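Local coordinates for protein VirX1 (Cyanophage Syn10, PDB 6QGM) that iodinates diverse substrates as a marine viral halogenase of the tryptophan halogenase family, probably with the help of a flavin cofactor, at residues Q197-S200 with P201-N205; K229-L232 with L233-M237; G358-T361 with T362-N365; N374-D377 with G378-T381; E384-G387 with F388-T391. All coordinates share one frame; numbering follows the deposited sequence.

Contact 1 of 5, residues Q197-S200 with P201-N205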
loop_
_atom_site.group_PDB
_atom_site.type_symbol
_atom_site.label_atom_id
_atom_site.label_comp_id
_atom_site.label_asym_id
_atom_site.label_seq_id
_atom_site.Cartn_x
_atom_site.Cartn_y
_atom_site.Cartn_z
ATOM N N GLN B 197 -3.870 -23.736 37.306
ATOM C CA GLN B 197 -2.692 -24.648 37.233
ATOM C C GLN B 197 -2.287 -24.712 35.754
ATOM O O GLN B 197 -3.117 -25.119 34.941
ATOM C CB GLN B 197 -3.122 -26.011 37.781
ATOM C CG GLN B 197 -2.147 -27.154 37.512
ATOM C CD GLN B 197 -0.821 -26.946 38.176
ATOM O OE1 GLN B 197 -0.756 -26.405 39.269
ATOM N NE2 GLN B 197 0.241 -27.395 37.521
ATOM N N LYS B 198 -1.042 -24.367 35.456
ATOM C CA LYS B 198 -0.499 -24.476 34.074
ATOM C C LYS B 198 -0.177 -25.945 33.820
ATOM O O LYS B 198 -0.206 -26.729 34.774
ATOM C CB LYS B 198 0.703 -23.548 33.895
ATOM C CG LYS B 198 0.425 -22.101 34.253
ATOM C CD LYS B 198 0.778 -21.048 33.212
ATOM C CE LYS B 198 -0.335 -20.047 32.961
ATOM N NZ LYS B 198 0.215 -18.713 32.656
ATOM N N GLU B 199 0.091 -26.305 32.570
ATOM C CA GLU B 199 0.306 -27.709 32.160
ATOM C C GLU B 199 1.673 -28.176 32.674
ATOM O O GLU B 199 1.760 -29.316 33.162
ATOM C CB GLU B 199 0.225 -27.847 30.641
ATOM C CG GLU B 199 -1.142 -28.201 30.081
ATOM C CD GLU B 199 -1.708 -29.562 30.479
ATOM O OE1 GLU B 199 -0.929 -30.485 30.779
ATOM O OE2 GLU B 199 -2.918 -29.684 30.520
ATOM N N SER B 200 2.689 -27.317 32.583
ATOM C CA SER B 200 4.050 -27.549 33.125
ATOM C C SER B 200 4.791 -26.218 33.261
ATOM O O SER B 200 4.339 -25.192 32.747
ATOM C CB SER B 200 4.799 -28.528 32.255
ATOM O OG SER B 200 5.032 -27.991 30.956
ATOM N N PRO B 201 5.933 -26.176 33.983
ATOM C CA PRO B 201 6.802 -25.002 33.993
ATOM C C PRO B 201 6.914 -24.255 32.652
ATOM O O PRO B 201 6.907 -23.037 32.664
ATOM C CB PRO B 201 8.140 -25.624 34.363
ATOM C CG PRO B 201 7.783 -26.765 35.289
ATOM C CD PRO B 201 6.402 -27.229 34.887
ATOM N N ASN B 202 7.010 -24.981 31.530
ATOM C CA ASN B 202 7.284 -24.415 30.180
ATOM C C ASN B 202 6.032 -24.403 29.309
ATOM O O ASN B 202 5.967 -23.528 28.440
ATOM C CB ASN B 202 8.411 -25.156 29.462
ATOM C CG ASN B 202 9.700 -25.242 30.273
ATOM O OD1 ASN B 202 10.212 -24.251 30.823
ATOM N ND2 ASN B 202 10.259 -26.444 30.377
ATOM N N ASN B 203 5.085 -25.323 29.518
ATOM C CA ASN B 203 3.763 -25.320 28.829
ATOM C C ASN B 203 2.801 -24.416 29.617
ATOM O O ASN B 203 2.255 -24.892 30.641
ATOM C CB ASN B 203 3.197 -26.725 28.631
ATOM C CG ASN B 203 1.909 -26.727 27.821
ATOM O OD1 ASN B 203 1.391 -25.678 27.416
ATOM N ND2 ASN B 203 1.322 -27.893 27.637
ATOM N N HIS B 204 2.564 -23.194 29.122
ATOM C CA HIS B 204 1.739 -22.162 29.791
ATOM C C HIS B 204 0.241 -22.279 29.497
ATOM O O HIS B 204 -0.467 -21.328 29.812
ATOM C CB HIS B 204 2.259 -20.769 29.436
ATOM C CG HIS B 204 3.645 -20.537 29.919
ATOM N ND1 HIS B 204 4.747 -20.831 29.139
ATOM C CD2 HIS B 204 4.108 -20.057 31.082
ATOM C CE1 HIS B 204 5.839 -20.524 29.787
ATOM N NE2 HIS B 204 5.474 -20.038 30.989
ATOM N N ASN B 205 -0.237 -23.384 28.931
ATOM C CA ASN B 205 -1.698 -23.635 28.795
ATOM C C ASN B 205 -2.276 -23.916 30.187
ATOM O O ASN B 205 -1.605 -24.587 30.976
ATOM C CB ASN B 205 -2.020 -24.797 27.857
ATOM C CG ASN B 205 -1.719 -24.468 26.412
ATOM O OD1 ASN B 205 -2.372 -23.605 25.837
ATOM N ND2 ASN B 205 -0.711 -25.111 25.822
#

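Contact 2 of 5, residues K229-L232 with L233-M237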
loop_
_atom_site.group_PDB
_atom_site.type_symbol
_atom_site.label_atom_id
_atom_site.label_comp_id
_atom_site.label_asym_id
_atom_site.label_seq_id
_atom_site.Cartn_x
_atom_site.Cartn_y
_atom_site.Cartn_z
ATOM N N LYS B 229 -11.195 -6.427 35.046
ATOM C CA LYS B 229 -10.388 -7.390 35.846
ATOM C C LYS B 229 -9.370 -8.083 34.929
ATOM O O LYS B 229 -8.184 -8.181 35.308
ATOM C CB LYS B 229 -11.255 -8.487 36.462
ATOM C CG LYS B 229 -11.901 -8.204 37.799
ATOM C CD LYS B 229 -12.608 -9.453 38.242
ATOM C CE LYS B 229 -13.119 -9.439 39.664
ATOM N NZ LYS B 229 -13.859 -10.696 39.939
ATOM N N SER B 230 -9.831 -8.563 33.767
ATOM C CA SER B 230 -9.053 -9.404 32.824
ATOM C C SER B 230 -8.331 -10.485 33.625
ATOM O O SER B 230 -7.095 -10.566 33.525
ATOM C CB SER B 230 -8.094 -8.579 31.991
ATOM O OG SER B 230 -7.548 -9.366 30.943
ATOM N N LEU B 231 -9.079 -11.274 34.405
ATOM C CA LEU B 231 -8.514 -12.260 35.364
ATOM C C LEU B 231 -7.702 -13.332 34.631
ATOM O O LEU B 231 -6.644 -13.681 35.127
ATOM C CB LEU B 231 -9.648 -12.880 36.179
ATOM C CG LEU B 231 -9.187 -13.812 37.290
ATOM C CD1 LEU B 231 -8.409 -13.022 38.356
ATOM C CD2 LEU B 231 -10.368 -14.589 37.886
ATOM N N LEU B 232 -8.188 -13.860 33.510
ATOM C CA LEU B 232 -7.554 -15.016 32.804
ATOM C C LEU B 232 -6.475 -14.514 31.834
ATOM O O LEU B 232 -5.352 -15.021 31.888
ATOM C CB LEU B 232 -8.624 -15.845 32.085
ATOM C CG LEU B 232 -9.226 -16.991 32.902
ATOM C CD1 LEU B 232 -9.790 -16.528 34.241
ATOM C CD2 LEU B 232 -10.295 -17.711 32.090
ATOM N N LEU B 233 -6.795 -13.536 30.989
ATOM C CA LEU B 233 -5.871 -13.049 29.933
ATOM C C LEU B 233 -4.759 -12.220 30.579
ATOM O O LEU B 233 -3.565 -12.582 30.428
ATOM C CB LEU B 233 -6.660 -12.234 28.902
ATOM C CG LEU B 233 -5.834 -11.665 27.751
ATOM C CD1 LEU B 233 -4.950 -12.739 27.133
ATOM C CD2 LEU B 233 -6.720 -11.040 26.690
ATOM N N GLY B 234 -5.155 -11.151 31.270
ATOM C CA GLY B 234 -4.241 -10.165 31.886
ATOM C C GLY B 234 -3.514 -10.736 33.099
ATOM O O GLY B 234 -2.276 -10.711 33.075
ATOM N N GLU B 235 -4.242 -11.217 34.116
ATOM C CA GLU B 235 -3.651 -11.655 35.400
ATOM C C GLU B 235 -3.002 -13.030 35.208
ATOM O O GLU B 235 -1.762 -13.093 35.254
ATOM C CB GLU B 235 -4.651 -11.633 36.565
ATOM C CG GLU B 235 -3.925 -11.804 37.911
ATOM C CD GLU B 235 -4.755 -11.770 39.180
ATOM O OE1 GLU B 235 -5.422 -10.750 39.390
ATOM O OE2 GLU B 235 -4.713 -12.750 39.972
ATOM N N PHE B 236 -3.785 -14.087 34.996
ATOM C CA PHE B 236 -3.303 -15.493 35.021
ATOM C C PHE B 236 -2.307 -15.744 33.878
ATOM O O PHE B 236 -1.269 -16.337 34.186
ATOM C CB PHE B 236 -4.461 -16.493 34.959
ATOM C CG PHE B 236 -5.394 -16.533 36.145
ATOM C CD1 PHE B 236 -5.106 -15.860 37.325
ATOM C CD2 PHE B 236 -6.549 -17.304 36.092
ATOM C CE1 PHE B 236 -5.962 -15.942 38.415
ATOM C CE2 PHE B 236 -7.404 -17.384 37.183
ATOM C CZ PHE B 236 -7.108 -16.704 38.346
ATOM N N MET B 237 -2.612 -15.346 32.633
ATOM C CA MET B 237 -1.735 -15.574 31.446
ATOM C C MET B 237 -0.720 -14.429 31.326
ATOM O O MET B 237 0.227 -14.547 30.520
ATOM C CB MET B 237 -2.544 -15.685 30.147
ATOM C CG MET B 237 -3.363 -16.977 30.021
ATOM S SD MET B 237 -2.408 -18.519 29.971
ATOM C CE MET B 237 -1.195 -18.019 28.760
#

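Contact 3 of 5, residues G358-T361 with T362-N365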
loop_
_atom_site.group_PDB
_atom_site.type_symbol
_atom_site.label_atom_id
_atom_site.label_comp_id
_atom_site.label_asym_id
_atom_site.label_seq_id
_atom_site.Cartn_x
_atom_site.Cartn_y
_atom_site.Cartn_z
ATOM N N GLY B 358 -18.448 0.279 22.495
ATOM C CA GLY B 358 -18.588 -0.588 23.683
ATOM C C GLY B 358 -18.555 -2.076 23.357
ATOM O O GLY B 358 -17.631 -2.749 23.778
ATOM N N LEU B 359 -19.528 -2.577 22.609
ATOM C CA LEU B 359 -19.713 -4.031 22.333
ATOM C C LEU B 359 -18.813 -4.508 21.188
ATOM O O LEU B 359 -18.867 -5.732 20.903
ATOM C CB LEU B 359 -21.185 -4.311 21.986
ATOM C CG LEU B 359 -22.158 -4.385 23.165
ATOM C CD1 LEU B 359 -23.460 -5.053 22.736
ATOM C CD2 LEU B 359 -21.561 -5.135 24.347
ATOM N N LEU B 360 -18.015 -3.640 20.555
ATOM C CA LEU B 360 -17.227 -3.999 19.334
ATOM C C LEU B 360 -16.219 -5.099 19.682
ATOM O O LEU B 360 -16.229 -6.169 19.067
ATOM C CB LEU B 360 -16.487 -2.768 18.802
ATOM C CG LEU B 360 -15.640 -3.024 17.558
ATOM C CD1 LEU B 360 -16.538 -3.211 16.336
ATOM C CD2 LEU B 360 -14.660 -1.878 17.337
ATOM N N THR B 361 -15.354 -4.782 20.635
ATOM C CA THR B 361 -14.370 -5.699 21.263
ATOM C C THR B 361 -15.028 -7.072 21.509
ATOM O O THR B 361 -14.287 -8.073 21.531
ATOM C CB THR B 361 -13.772 -5.004 22.497
ATOM O OG1 THR B 361 -12.817 -5.886 23.081
ATOM C CG2 THR B 361 -14.808 -4.603 23.530
ATOM N N THR B 362 -16.359 -7.131 21.679
ATOM C CA THR B 362 -17.114 -8.360 22.053
ATOM C C THR B 362 -17.593 -9.124 20.805
ATOM O O THR B 362 -17.092 -10.253 20.627
ATOM C CB THR B 362 -18.263 -8.054 23.019
ATOM O OG1 THR B 362 -17.720 -7.277 24.088
ATOM C CG2 THR B 362 -18.943 -9.295 23.559
ATOM N N HIS B 363 -18.525 -8.586 19.998
ATOM C CA HIS B 363 -19.191 -9.371 18.911
ATOM C C HIS B 363 -18.190 -9.672 17.791
ATOM O O HIS B 363 -18.331 -10.742 17.181
ATOM C CB HIS B 363 -20.504 -8.760 18.368
ATOM C CG HIS B 363 -20.471 -7.299 18.074
ATOM N ND1 HIS B 363 -21.455 -6.441 18.523
ATOM C CD2 HIS B 363 -19.572 -6.528 17.427
ATOM C CE1 HIS B 363 -21.173 -5.209 18.153
ATOM N NE2 HIS B 363 -20.021 -5.237 17.479
ATOM N N GLU B 364 -17.206 -8.799 17.546
ATOM C CA GLU B 364 -16.127 -9.033 16.561
ATOM C C GLU B 364 -15.350 -10.285 16.970
ATOM O O GLU B 364 -15.229 -11.207 16.144
ATOM C CB GLU B 364 -15.229 -7.797 16.442
ATOM C CG GLU B 364 -13.932 -8.027 15.684
ATOM C CD GLU B 364 -14.042 -8.165 14.177
ATOM O OE1 GLU B 364 -15.166 -7.984 13.601
ATOM O OE2 GLU B 364 -13.001 -8.443 13.573
ATOM N N ASN B 365 -14.853 -10.333 18.200
ATOM C CA ASN B 365 -14.068 -11.492 18.709
ATOM C C ASN B 365 -14.950 -12.749 18.722
ATOM O O ASN B 365 -14.422 -13.825 18.408
ATOM C CB ASN B 365 -13.414 -11.200 20.057
ATOM C CG ASN B 365 -12.172 -10.343 19.895
ATOM O OD1 ASN B 365 -11.932 -9.809 18.812
ATOM N ND2 ASN B 365 -11.382 -10.207 20.949
#

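Contact 4 of 5, residues N374-D377 with G378-T381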
loop_
_atom_site.group_PDB
_atom_site.type_symbol
_atom_site.label_atom_id
_atom_site.label_comp_id
_atom_site.label_asym_id
_atom_site.label_seq_id
_atom_site.Cartn_x
_atom_site.Cartn_y
_atom_site.Cartn_z
ATOM N N ASN B 374 -15.751 -23.248 13.387
ATOM C CA ASN B 374 -16.601 -23.893 12.345
ATOM C C ASN B 374 -15.785 -24.216 11.092
ATOM O O ASN B 374 -16.336 -24.839 10.174
ATOM C CB ASN B 374 -17.817 -23.042 11.972
ATOM C CG ASN B 374 -18.814 -22.976 13.102
ATOM O OD1 ASN B 374 -18.739 -23.771 14.041
ATOM N ND2 ASN B 374 -19.722 -22.021 13.032
ATOM N N GLN B 375 -14.503 -23.866 11.078
ATOM C CA GLN B 375 -13.608 -24.084 9.917
ATOM C C GLN B 375 -13.332 -25.593 9.783
ATOM O O GLN B 375 -13.729 -26.153 8.757
ATOM C CB GLN B 375 -12.389 -23.177 10.107
ATOM C CG GLN B 375 -11.615 -22.893 8.836
ATOM C CD GLN B 375 -12.339 -22.042 7.820
ATOM O OE1 GLN B 375 -12.842 -22.563 6.833
ATOM N NE2 GLN B 375 -12.369 -20.732 8.016
ATOM N N ARG B 376 -12.712 -26.246 10.775
ATOM C CA ARG B 376 -12.394 -27.707 10.715
ATOM C C ARG B 376 -12.740 -28.388 12.042
ATOM O O ARG B 376 -11.860 -28.962 12.691
ATOM C CB ARG B 376 -10.936 -27.928 10.305
ATOM C CG ARG B 376 -10.586 -27.341 8.944
ATOM C CD ARG B 376 -9.131 -27.448 8.596
ATOM N NE ARG B 376 -8.297 -26.460 9.271
ATOM C CZ ARG B 376 -6.994 -26.340 9.073
ATOM N NH1 ARG B 376 -6.367 -27.107 8.188
ATOM N NH2 ARG B 376 -6.322 -25.419 9.741
ATOM N N ASP B 377 -14.018 -28.309 12.414
ATOM C CA ASP B 377 -14.642 -29.017 13.564
ATOM C C ASP B 377 -13.896 -28.694 14.857
ATOM O O ASP B 377 -13.775 -29.583 15.681
ATOM C CB ASP B 377 -14.696 -30.518 13.272
ATOM C CG ASP B 377 -15.483 -31.317 14.286
ATOM O OD1 ASP B 377 -16.428 -30.753 14.861
ATOM O OD2 ASP B 377 -15.128 -32.494 14.498
ATOM N N GLY B 378 -13.431 -27.455 15.028
ATOM C CA GLY B 378 -12.800 -26.999 16.283
ATOM C C GLY B 378 -11.280 -27.122 16.254
ATOM O O GLY B 378 -10.622 -26.675 17.211
ATOM N N TYR B 379 -10.726 -27.663 15.164
ATOM C CA TYR B 379 -9.262 -27.620 14.903
ATOM C C TYR B 379 -8.898 -26.229 14.383
ATOM O O TYR B 379 -9.596 -25.687 13.499
ATOM C CB TYR B 379 -8.767 -28.706 13.947
ATOM C CG TYR B 379 -7.274 -28.664 13.756
ATOM C CD1 TYR B 379 -6.407 -29.268 14.659
ATOM C CD2 TYR B 379 -6.717 -27.966 12.700
ATOM C CE1 TYR B 379 -5.028 -29.200 14.501
ATOM C CE2 TYR B 379 -5.342 -27.876 12.531
ATOM C CZ TYR B 379 -4.492 -28.505 13.429
ATOM O OH TYR B 379 -3.142 -28.424 13.248
ATOM N N VAL B 380 -7.819 -25.691 14.959
ATOM C CA VAL B 380 -7.252 -24.325 14.746
ATOM C C VAL B 380 -5.720 -24.439 14.807
ATOM O O VAL B 380 -5.198 -25.198 15.647
ATOM C CB VAL B 380 -7.781 -23.338 15.809
ATOM C CG1 VAL B 380 -7.159 -21.957 15.659
ATOM C CG2 VAL B 380 -9.305 -23.261 15.819
ATOM N N THR B 381 -5.018 -23.734 13.924
ATOM C CA THR B 381 -3.538 -23.663 13.898
ATOM C C THR B 381 -3.102 -22.385 14.617
ATOM O O THR B 381 -3.932 -21.471 14.781
ATOM C CB THR B 381 -3.019 -23.721 12.457
ATOM O OG1 THR B 381 -3.543 -22.608 11.724
ATOM C CG2 THR B 381 -3.401 -25.011 11.774
#

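Contact 5 of 5, residues E384-G387 with F388-T391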
loop_
_atom_site.group_PDB
_atom_site.type_symbol
_atom_site.label_atom_id
_atom_site.label_comp_id
_atom_site.label_asym_id
_atom_site.label_seq_id
_atom_site.Cartn_x
_atom_site.Cartn_y
_atom_site.Cartn_z
ATOM N N GLU B 384 -3.752 -19.397 12.486
ATOM C CA GLU B 384 -5.142 -18.861 12.544
ATOM C C GLU B 384 -5.298 -17.996 13.802
ATOM O O GLU B 384 -5.891 -16.905 13.707
ATOM C CB GLU B 384 -6.167 -20.001 12.484
ATOM C CG GLU B 384 -6.255 -20.698 11.131
ATOM C CD GLU B 384 -6.923 -22.072 11.130
ATOM O OE1 GLU B 384 -6.191 -23.062 11.361
ATOM O OE2 GLU B 384 -8.172 -22.175 10.903
ATOM N N ARG B 385 -4.777 -18.449 14.937
ATOM C CA ARG B 385 -4.845 -17.700 16.223
ATOM C C ARG B 385 -4.059 -16.383 16.103
ATOM O O ARG B 385 -4.547 -15.353 16.610
ATOM C CB ARG B 385 -4.327 -18.582 17.365
ATOM C CG ARG B 385 -5.190 -19.813 17.618
ATOM C CD ARG B 385 -4.847 -20.529 18.904
ATOM N NE ARG B 385 -3.585 -21.226 18.848
ATOM C CZ ARG B 385 -3.391 -22.424 18.326
ATOM N NH1 ARG B 385 -4.391 -23.101 17.787
ATOM N NH2 ARG B 385 -2.173 -22.938 18.337
ATOM N N ASP B 386 -2.891 -16.417 15.452
ATOM C CA ASP B 386 -2.071 -15.218 15.117
ATOM C C ASP B 386 -2.896 -14.300 14.207
ATOM O O ASP B 386 -2.886 -13.079 14.449
ATOM C CB ASP B 386 -0.710 -15.629 14.543
ATOM C CG ASP B 386 0.212 -16.253 15.591
ATOM O OD1 ASP B 386 -0.125 -16.168 16.777
ATOM O OD2 ASP B 386 1.273 -16.816 15.224
ATOM N N GLY B 387 -3.615 -14.872 13.235
ATOM C CA GLY B 387 -4.543 -14.150 12.344
ATOM C C GLY B 387 -5.664 -13.482 13.110
ATOM O O GLY B 387 -5.987 -12.330 12.790
ATOM N N PHE B 388 -6.247 -14.184 14.086
ATOM C CA PHE B 388 -7.312 -13.686 15.011
ATOM C C PHE B 388 -6.797 -12.456 15.771
ATOM O O PHE B 388 -7.496 -11.438 15.860
ATOM C CB PHE B 388 -7.705 -14.803 15.982
ATOM C CG PHE B 388 -8.757 -14.433 16.984
ATOM C CD1 PHE B 388 -8.442 -13.755 18.146
ATOM C CD2 PHE B 388 -10.061 -14.801 16.785
ATOM C CE1 PHE B 388 -9.425 -13.436 19.074
ATOM C CE2 PHE B 388 -11.046 -14.494 17.714
ATOM C CZ PHE B 388 -10.732 -13.785 18.844
ATOM N N ASN B 389 -5.584 -12.567 16.331
ATOM C CA ASN B 389 -4.909 -11.489 17.101
ATOM C C ASN B 389 -4.705 -10.297 16.158
ATOM O O ASN B 389 -5.068 -9.183 16.523
ATOM C CB ASN B 389 -3.620 -11.989 17.762
ATOM C CG ASN B 389 -3.866 -12.928 18.931
ATOM O OD1 ASN B 389 -4.948 -12.950 19.513
ATOM N ND2 ASN B 389 -2.858 -13.698 19.309
ATOM N N TYR B 390 -4.179 -10.527 14.961
ATOM C CA TYR B 390 -3.923 -9.445 13.979
ATOM C C TYR B 390 -5.241 -8.766 13.610
ATOM O O TYR B 390 -5.321 -7.537 13.692
ATOM C CB TYR B 390 -3.197 -9.946 12.730
ATOM C CG TYR B 390 -2.895 -8.818 11.778
ATOM C CD1 TYR B 390 -3.865 -8.331 10.921
ATOM C CD2 TYR B 390 -1.667 -8.188 11.777
ATOM C CE1 TYR B 390 -3.619 -7.263 10.076
ATOM C CE2 TYR B 390 -1.399 -7.134 10.922
ATOM C CZ TYR B 390 -2.375 -6.667 10.067
ATOM O OH TYR B 390 -2.089 -5.642 9.206
ATOM N N THR B 391 -6.254 -9.527 13.214
ATOM C CA THR B 391 -7.547 -8.964 12.760
ATOM C C THR B 391 -8.124 -8.057 13.844
ATOM O O THR B 391 -8.559 -6.942 13.513
ATOM C CB THR B 391 -8.528 -10.070 12.376
ATOM O OG1 THR B 391 -7.911 -10.688 11.243
ATOM C CG2 THR B 391 -9.929 -9.585 12.083
#

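Contact 1 of 5, residues Q197-S200 with P201-N205
Asn203 O accepts from the backbone N of both Ser200 and Glu199. Ser200 N gives the straighter bond, 3.1 Å long and 165° at the hydrogen, in the carbonyl plane on a lone pair. Glu199 N reaches Asn203 O only weakly. These bonds close the loop of a beta hairpin, which joins strand 187-198 to the antiparallel strand 206-211. Ser200 returns the grip with its side chain. With chi1 at 65°, Ser200 OG stands between its own backbone N and carbonyl carbon, where it accepts from Asn203 N at 3.0 Å. Asn203 is thus tied to Ser200 through both its N and its O. Glu199 N also has a weak bond to Asn205 O.

The side chains of Glu199 and Asn203 run side by side and point the same way. Glu199 CB lies against the Asn203 amide, while the carboxylate swings out from the amide. At the end of the strand, Lys198 CD passes His204 CB at 4.1 Å, and Lys198 NZ goes on to Phe236 O. The loop lies at the surface, far from the centre of the chain, and Asn205 packs on Asn339 and Asn340. Asn203 forms an Asx turn. Its OD1 accepts from Asn205 N, which sits above the carbonyl plane, and from Asn205 ND2 at 2.7 Å, in that plane.

Contact 2 of 5, residues K229-L232 with L233-M237
The Phe236 ring carries Leu231 on one face. Leu231 O stands 3.2 Å above the ring plane, off-centre and near the edge of the ring. Leu231 CG makes a CH-pi contact over the ring, 4.1 Å from the Phe236 centroid and 24° off the normal. Leu232 CD1 approaches obliquely and comes within 3.8 Å of Phe236 CD2. Leu231 reaches the ring because its CG is anti to the backbone N (chi1 -175°). The same Leu231 side chain runs alongside that of Glu235, which is extended beyond CG, and Leu231 CD1 touches the carboxylate end.

The helix is short and has a wider, pi-type turn. Three bonds run from residue i+5 back to residue i. Phe236 N bonds Leu231 O at 2.9 Å, with Glu235 N to Ser230 O before it and Met237 N to Leu232 O after it. Gly234 N adds a weak i+4 bond to Ser230 O. Ser230 sits just before the helix. Its OG accepts from Gly234 N at 3.0 Å and is also bonded to Ser347 O. In the first turn, Asp224 OD2 accepts from both Leu232 N and Leu233 N.

Helix 231-236 thus follows strand 221-224 and packs on the large mixed sheet. Leu231 and Phe236 rest on Val193 of strand 187-198, Leu232, Phe236 and Met237 on Phe206 of strand 206-211, and Leu233 and Met237 on Val338 of strand 337-338.

Contact 3 of 5, residues G358-T361 with T362-N365
A chi1 of 46° puts the His363 imidazole between its own backbone N and carbonyl carbon and folds it back over Leu359. Leu359 O then lies 3.4 Å above the ring plane, over the ring centre. This is the first turn of helix 360-373, deep in the protein. The same oxygen accepts from His363 N at 3.0 Å, nearly along the C=O axis, so it meets both the backbone and the ring face of one residue. Leu359 CB packs against His363 CE1 at 3.9 Å. The Leu360 side chain crosses that of His363 obliquely, with Leu360 CD1 near His363 NE2. The next bond of the turn joins Glu364 N to Leu360 O at 3.2 Å.

The threonines face other partners. Thr361 OG1 is bonded to Gly345 O and Gly349 O, while Thr362 has OG1 beside its backbone N (chi1 -51°), where it hydrogen-bonds Ser15 OG. This places Thr362 near a glycine-rich turn that resembles the Rossmann-type GxGxxG motif, consistent with a dinucleotide-binding fold. Glu364 OE2 bonds Asn368 ND2 one turn on in the same helix, and the side chain touches Gln395 of helix 382-408. One turn on from Thr361, the Asn365 amide, whose ND2 is bonded to Gly343 O, comes up to Thr361 O, with Asn365 CG 3.5 Å from that oxygen.

Contact 4 of 5, residues N374-D377 with G378-T381
Arg376 and Tyr379 lie side by side and point the same way, but their flat ends are turned against each other. The guanidinium and ring planes stand 81° apart. The ring presents its edge: Tyr379 CD2 lies 3.8 Å above one face of the Arg376 guanidinium, away from its centre, and Arg376 CZ lies in the plane of the ring. This is edge packing, not a stack of the charge over the ring face. Arg376 NH2 is 3.8 Å from Tyr379 CE2. It also meets Thr381 CG2 at 3.6 Å, the two side chains crossing at a slant.

Tyr379 has CG anti to its backbone N (chi1 -178°), which sends the ring along the arginine chain. Arg376 bends at chi3 (-78°), and this brings its end round to the ring. Both polar ends have firm partners elsewhere. Arg376 NH2 forms a salt bridge with Glu384 OE1, and NH1 bonds Tyr409 O and His469 O of the second subunit. Tyr379 OH bonds Ser410 O of that subunit. The charge is buried but well supplied with acceptors. Thr381 OG1 is bonded to Glu384 OE1 as well, so one carboxylate oxygen serves both the arginine and the threonine.

The backbone turn brings the two residues close. Tyr379 N bonds Arg376 O at 3.0 Å, with the donor well above the carbonyl plane. Asp377 and Gly378 at the corner both have positive phi. This is a type I' beta turn, here in the connection between helices 360-373 and 382-408 at a subunit interface.

Contact 5 of 5, residues E384-G387 with F388-T391
Gly387 O is gripped twice by Thr391, and this is the compact side of the contact. Thr391 N gives Gly387 O a bond of 2.8 Å, and Thr391 OG1 gives it one of 3.0 Å. The two donors reach the oxygen from opposite faces of its carbonyl plane. Thr391 OG1 can do this because it lies anti to its own carbonyl carbon (chi1 -65°), beside the backbone N. Three regular alpha-helical bonds precede this pair: Phe388 N to Glu384 O, Asn389 N to Arg385 O, and Tyr390 N to Asp386 O. The Asn389 amide lies over the preceding turn, with CG 3.4 Å from Arg385 O, while its OD1 is bonded to Trp337 N.

The other side is looser. Arg385 and Asp386 point away from the following turn and are partly exposed, whereas Glu384 is buried. Arg385 NH2 bonds Gln382 OE1 of its own chain and Gln423 OE1 of the second subunit, and Asp386 OD1 bonds Gln382 NE2, one turn back.

Helix 382-408 lies against helix 360-373: Phe388 and Thr391 pack on Asn368, Thr391 also touches Glu364, and the Phe388 ring meets that of Trp337 edge-to-face. The second subunit covers part of the helix, where its Met432 meets Tyr390 and its Ser446 meets Thr391.

Overall arrangement
The contacts follow one another along the chain in the order of their numbers. Contact 1 is the loop between two strands of the eight-stranded mixed sheet, and contact 2 a helix packed on that sheet. The hairpin loop 197-205 and the helix 231-236 have centres 15 Å apart and touch through Lys198 NZ and Phe236 O. Contacts 3, 4 and 5 trace one helical hairpin. Contact 3 is the start of helix 360-373, contact 4 the turn after it, and contact 5 an early part of helix 382-408. Contacts 3 and 5 have centres 15 Å apart and touch. Contacts 4 and 5 have centres 14 Å apart, touch, and both meet the second subunit. The helical pair thus links the buried core to the subunit interface.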